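Local coordinates for ebony (Drosophila melanogaster, PDB 6DYR), which probably joins beta-alanine to amines such as histamine, this chain being its C-terminal, GNAT-like domain with beta-alanyl-histamine bound, at residues F79-E84 with I119-M124; T161-P166 with I207-E212. All coordinates share one frame; numbering follows the deposited sequence.

Interaction 1 of 2, residues F79-E84 with I119-M124; sequences FDARNE and ILHSFM. With HJD (N-[2-(1H-imidazol-5-yl)ethyl]-beta-alaninamide), chain B.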
# COMPACT_ATOMS: atom_id res chain seq x y z
N PHE A 79 3.36 0.29 -8.29
CA PHE A 79 3.02 0.45 -9.69
C PHE A 79 3.32 1.89 -10.10
O PHE A 79 3.37 2.79 -9.26
CB PHE A 79 1.55 0.15 -9.98
CG PHE A 79 1.25 -1.31 -10.20
CD1 PHE A 79 1.85 -2.00 -11.25
CD2 PHE A 79 0.35 -1.97 -9.39
CE1 PHE A 79 1.57 -3.34 -11.45
CE2 PHE A 79 0.06 -3.30 -9.59
CZ PHE A 79 0.67 -3.99 -10.63
N ASP A 80 3.52 2.09 -11.40
CA ASP A 80 3.39 3.42 -11.97
C ASP A 80 1.95 3.87 -11.78
O ASP A 80 1.01 3.17 -12.19
CB ASP A 80 3.78 3.40 -13.45
CG ASP A 80 3.83 4.79 -14.07
OD1 ASP A 80 3.22 5.74 -13.54
OD2 ASP A 80 4.50 4.93 -15.12
N ALA A 81 1.76 5.03 -11.15
CA ALA A 81 0.41 5.49 -10.83
C ALA A 81 -0.43 5.68 -12.09
O ALA A 81 -1.65 5.51 -12.05
CB ALA A 81 0.46 6.78 -10.02
N ARG A 82 0.20 6.04 -13.20
CA ARG A 82 -0.49 6.22 -14.47
C ARG A 82 -0.40 4.98 -15.36
O ARG A 82 -0.61 5.08 -16.57
CB ARG A 82 0.06 7.44 -15.20
CG ARG A 82 0.10 8.69 -14.34
CD ARG A 82 0.35 9.94 -15.16
NE ARG A 82 0.42 11.14 -14.34
CZ ARG A 82 -0.64 11.71 -13.77
NH1 ARG A 82 -0.49 12.81 -13.03
NH2 ARG A 82 -1.85 11.19 -13.92
N ASN A 83 -0.08 3.83 -14.78
CA ASN A 83 0.07 2.60 -15.54
C ASN A 83 -0.21 1.41 -14.63
O ASN A 83 0.60 0.49 -14.49
CB ASN A 83 1.46 2.52 -16.16
CG ASN A 83 1.60 1.39 -17.17
OD1 ASN A 83 0.60 0.91 -17.71
ND2 ASN A 83 2.83 0.96 -17.41
N GLU A 84 -1.38 1.42 -13.97
CA GLU A 84 -1.82 0.40 -13.04
C GLU A 84 -2.79 -0.56 -13.71
O GLU A 84 -3.53 -0.18 -14.62
CB GLU A 84 -2.49 1.02 -11.81
CG GLU A 84 -1.53 1.73 -10.88
CD GLU A 84 -2.13 1.97 -9.51
OE1 GLU A 84 -3.36 1.81 -9.36
OE2 GLU A 84 -1.38 2.30 -8.57
N ILE A 119 5.10 8.98 -11.58
CA ILE A 119 4.51 8.82 -10.26
C ILE A 119 4.66 7.36 -9.86
O ILE A 119 3.95 6.48 -10.38
CB ILE A 119 3.04 9.25 -10.25
CG1 ILE A 119 2.87 10.59 -10.96
CG2 ILE A 119 2.54 9.38 -8.84
CD1 ILE A 119 1.44 11.04 -11.04
N LEU A 120 5.57 7.09 -8.93
CA LEU A 120 5.70 5.75 -8.36
C LEU A 120 4.64 5.59 -7.27
O LEU A 120 4.71 6.24 -6.22
CB LEU A 120 7.10 5.53 -7.80
CG LEU A 120 7.34 4.12 -7.27
CD1 LEU A 120 7.25 3.11 -8.40
CD2 LEU A 120 8.67 4.01 -6.55
N HIS A 121 3.64 4.75 -7.53
CA HIS A 121 2.55 4.54 -6.59
C HIS A 121 2.93 3.39 -5.67
O HIS A 121 2.90 2.22 -6.07
CB HIS A 121 1.24 4.25 -7.32
CG HIS A 121 0.03 4.31 -6.43
ND1 HIS A 121 -1.15 3.66 -6.74
CD2 HIS A 121 -0.19 4.94 -5.26
CE1 HIS A 121 -2.03 3.89 -5.79
NE2 HIS A 121 -1.48 4.66 -4.88
N SER A 122 3.33 3.71 -4.44
CA SER A 122 3.52 2.70 -3.40
C SER A 122 2.14 2.41 -2.82
O SER A 122 1.74 2.94 -1.78
CB SER A 122 4.50 3.19 -2.34
OG SER A 122 4.53 2.31 -1.24
N PHE A 123 1.40 1.54 -3.51
CA PHE A 123 -0.00 1.34 -3.16
C PHE A 123 -0.21 0.31 -2.06
O PHE A 123 -1.26 0.33 -1.41
CB PHE A 123 -0.81 0.93 -4.41
CG PHE A 123 -0.57 -0.48 -4.85
CD1 PHE A 123 0.49 -0.80 -5.67
CD2 PHE A 123 -1.43 -1.50 -4.46
CE1 PHE A 123 0.71 -2.10 -6.08
CE2 PHE A 123 -1.22 -2.81 -4.86
CZ PHE A 123 -0.15 -3.10 -5.68
N MET A 124 0.75 -0.57 -1.81
CA MET A 124 0.57 -1.57 -0.77
C MET A 124 1.92 -1.89 -0.13
O MET A 124 2.93 -2.02 -0.82
CB MET A 124 -0.08 -2.84 -1.32
CG MET A 124 -1.02 -3.53 -0.34
SD MET A 124 -2.26 -4.57 -1.14
CE MET A 124 -3.28 -3.35 -1.95
N1 HJD B . -5.11 -0.32 0.54
C2 HJD B . -4.81 0.35 1.70
N3 HJD B . -1.28 1.66 1.84
C4 HJD B . -3.74 1.39 1.78
N4 HJD B . 3.01 3.60 2.01
C5 HJD B . -2.39 0.77 2.10
C6 HJD B . -0.01 1.26 1.90
C1 HJD B . -5.64 -0.17 2.65
C3 HJD B . -6.09 -1.18 0.81
C7 HJD B . 1.05 2.22 1.40
C8 HJD B . 2.05 2.60 2.47
N2 HJD B . -6.45 -1.12 2.07
O1 HJD B . 0.30 0.14 2.31
O HOH W 1 3.93 8.19 -13.91
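The antiparallel pairing of strand 71-80 with strand 119-127, in the central sheet of a GNAT-like domain, runs here from Phe79 opposite His121 to Asp80 opposite Leu120, and a type I turn from Asp80 to Asn83 then leads the chain away. Phe79 and His121 form a hydrogen-bonded pair: Phe79 N reaches His121 O at 3.0 Å, and His121 N returns to Phe79 O at 2.6 Å. One bond lies past the strand end, Ala81 N meeting Ile119 O at 2.7 Å almost straight (176° at the hydrogen). Asp80 OD1 accepts from Arg82 N above the carboxylate plane (3.1 Å, an Asx turn) and also from a water that takes the N-H of Ile119, a bridge to the other strand; its OD2 takes Asn117 N. With its CG between the backbone N and the carbonyl carbon (chi1 74°), Phe123 lays its ring near that of Phe79. The planes are 16° apart but slid until they barely overlap, with Phe123 CE1 closest to Phe79 CD2 at 3.3 Å. Ala81 CB packs on Ile119 CG2 at 3.5 Å, while Ile119 CD1 lies over one face of the Arg82 guanidinium. That group is held beyond the strands by a salt bridge to Asp109 and by the carbonyls of Arg108 and Pro113. His121 NE2 is bonded to Glu104. Phe123 and Met124 both face Leu77 in a classic beta bulge, beside the ligand. Helix 42-57 packs Ile51, Val54 and Leu55 against Phe79, helix 93-111 brings Arg108 onto Ala81 and Ile119, and strand 158-163 flanks Leu120 and Ser122.

Interaction 2 of 2, residues T161-P166 with I207-E212; sequences TTNTSP and IVHWKE. With HJD (N-[2-(1H-imidazol-5-yl)ethyl]-beta-alaninamide), chain B.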
# COMPACT_ATOMS: atom_id res chain seq x y z
N THR A 161 1.51 7.81 -2.33
CA THR A 161 0.86 6.77 -1.56
C THR A 161 -0.22 7.37 -0.68
O THR A 161 -0.15 8.55 -0.31
CB THR A 161 1.86 5.99 -0.70
OG1 THR A 161 1.17 4.96 0.02
CG2 THR A 161 2.55 6.91 0.30
N THR A 162 -1.21 6.55 -0.34
CA THR A 162 -2.23 6.89 0.64
C THR A 162 -1.99 6.02 1.87
O THR A 162 -2.05 4.79 1.78
CB THR A 162 -3.63 6.68 0.09
OG1 THR A 162 -3.83 7.56 -1.02
CG2 THR A 162 -4.68 6.97 1.14
N ASN A 163 -1.72 6.66 3.00
CA ASN A 163 -1.40 5.95 4.23
C ASN A 163 -2.63 5.92 5.12
O ASN A 163 -3.20 6.97 5.46
CB ASN A 163 -0.22 6.62 4.94
CG ASN A 163 1.09 6.33 4.24
OD1 ASN A 163 1.39 5.19 3.92
ND2 ASN A 163 1.86 7.38 3.97
N THR A 164 -3.05 4.71 5.49
CA THR A 164 -4.32 4.49 6.16
C THR A 164 -4.18 4.04 7.61
O THR A 164 -5.19 3.93 8.30
CB THR A 164 -5.16 3.46 5.39
OG1 THR A 164 -4.35 2.31 5.11
CG2 THR A 164 -5.64 4.06 4.08
N SER A 165 -2.96 3.77 8.07
CA SER A 165 -2.76 3.45 9.47
C SER A 165 -1.97 4.56 10.15
O SER A 165 -1.18 5.26 9.50
CB SER A 165 -2.01 2.12 9.65
OG SER A 165 -0.67 2.21 9.20
N PRO A 166 -2.16 4.76 11.46
CA PRO A 166 -1.38 5.80 12.15
C PRO A 166 0.12 5.60 12.07
O PRO A 166 0.87 6.59 12.06
CB PRO A 166 -1.89 5.69 13.60
CG PRO A 166 -3.26 5.11 13.48
CD PRO A 166 -3.18 4.15 12.33
N ILE A 207 -4.48 9.66 4.76
CA ILE A 207 -3.59 10.73 4.35
C ILE A 207 -2.91 10.35 3.04
O ILE A 207 -2.30 9.28 2.93
CB ILE A 207 -2.55 11.05 5.44
CG1 ILE A 207 -3.26 11.31 6.77
CG2 ILE A 207 -1.73 12.26 5.03
CD1 ILE A 207 -2.33 11.67 7.92
N VAL A 208 -3.04 11.22 2.05
CA VAL A 208 -2.39 11.04 0.76
C VAL A 208 -1.02 11.70 0.84
O VAL A 208 -0.92 12.91 1.06
CB VAL A 208 -3.23 11.66 -0.37
CG1 VAL A 208 -2.45 11.68 -1.67
CG2 VAL A 208 -4.53 10.89 -0.53
N HIS A 209 0.03 10.91 0.66
CA HIS A 209 1.38 11.41 0.80
C HIS A 209 2.09 11.44 -0.55
O HIS A 209 1.70 10.74 -1.50
CB HIS A 209 2.19 10.58 1.80
CG HIS A 209 1.95 10.97 3.23
ND1 HIS A 209 1.29 10.16 4.12
CD2 HIS A 209 2.28 12.10 3.91
CE1 HIS A 209 1.24 10.76 5.30
NE2 HIS A 209 1.83 11.94 5.19
N TRP A 210 3.13 12.26 -0.62
CA TRP A 210 3.89 12.47 -1.84
C TRP A 210 5.22 13.10 -1.47
O TRP A 210 5.24 14.13 -0.78
CB TRP A 210 3.11 13.36 -2.82
CG TRP A 210 3.94 13.96 -3.93
CD1 TRP A 210 4.44 15.23 -3.98
CD2 TRP A 210 4.34 13.32 -5.16
NE1 TRP A 210 5.12 15.42 -5.16
CE2 TRP A 210 5.08 14.27 -5.89
CE3 TRP A 210 4.14 12.05 -5.70
CZ2 TRP A 210 5.63 13.98 -7.14
CZ3 TRP A 210 4.68 11.76 -6.94
CH2 TRP A 210 5.42 12.72 -7.65
N LYS A 211 6.31 12.48 -1.89
CA LYS A 211 7.64 13.05 -1.73
C LYS A 211 8.37 12.99 -3.06
O LYS A 211 8.45 11.93 -3.68
CB LYS A 211 8.46 12.30 -0.67
CG LYS A 211 9.91 12.74 -0.62
CD LYS A 211 10.59 12.37 0.68
CE LYS A 211 10.75 10.88 0.81
NZ LYS A 211 11.42 10.55 2.10
N GLU A 212 8.88 14.14 -3.50
CA GLU A 212 9.74 14.16 -4.67
C GLU A 212 11.09 13.55 -4.34
O GLU A 212 11.63 13.76 -3.25
CB GLU A 212 9.91 15.59 -5.18
CG GLU A 212 8.62 16.18 -5.74
CD GLU A 212 8.85 17.48 -6.48
OE1 GLU A 212 9.20 18.49 -5.84
OE2 GLU A 212 8.68 17.48 -7.72
N1 HJD B . -5.11 -0.32 0.54
C2 HJD B . -4.81 0.35 1.70
N3 HJD B . -1.28 1.66 1.84
C4 HJD B . -3.74 1.39 1.78
N4 HJD B . 3.01 3.60 2.01
C5 HJD B . -2.39 0.77 2.10
C6 HJD B . -0.01 1.26 1.90
C1 HJD B . -5.64 -0.17 2.65
C3 HJD B . -6.09 -1.18 0.81
C7 HJD B . 1.05 2.22 1.40
C8 HJD B . 2.05 2.60 2.47
N2 HJD B . -6.45 -1.12 2.07
O1 HJD B . 0.30 0.14 2.31
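Thr161, Thr162 and Asn163 run antiparallel to His209, Val208 and Ile207, joined first by backbone bonds. Thr161 and Asn163 each exchange two with their partners, the shortest being His209 N to Thr161 O at 2.6 Å; between them Thr162 and Val208 form a non-hydrogen-bonded pair, and Thr162 CA makes a CA-H...O contact with Ile207 O. Among side chains, Asn163 ND2 donates to His209 ND1 at 2.8 Å; ND1 lies close to the amide plane of Asn163, but ND2 comes in tilted 35° from the imidazole plane. Ile207 CG2 sits over one face of that ring, toward the rim. On the other face of the sheet Thr162 OG1, itself bonded to Glu104, rests against Val208 CG2 at 3.4 Å. The ligand is gripped by three bonds, one of them weak: amine N4 meets Thr161 OG1 (chi1 -179°, anti to the backbone N) at 3.0 Å and, weakly, Asn163 OD1, and amide N3 gives its hydrogen to Thr162 O at 3.2 Å. Putting an alanine in place of this asparagine is likely to leave His209 ND1 without its donor and the ligand amine with one oxygen fewer. The strand thus lines the ligand site, consistent with the GNAT cleft between parallel strands 119-127 and 158-163.

In the fold
From the N terminus, strand 71-80 enters interaction 1, and the chain travels through helix 93-111 before strand 119-127 closes that loop. Helix 133-153 then carries it to strand 158-163, parallel to 119-127, where interaction 2 opens; helix 166-174 and strand 178-184 follow before strand 205-212 returns to close it. The two loops thus lie in series, neither nested nor crossed. In the sheet their four strands are consecutive, with 119-127 and 158-163 in the middle. Their centres are about 13 Å apart, yet Ser122 O meets Thr161 OG1 in a probable hydrogen bond and Ile119 packs on Trp210. The ligand touches both contacts at this junction.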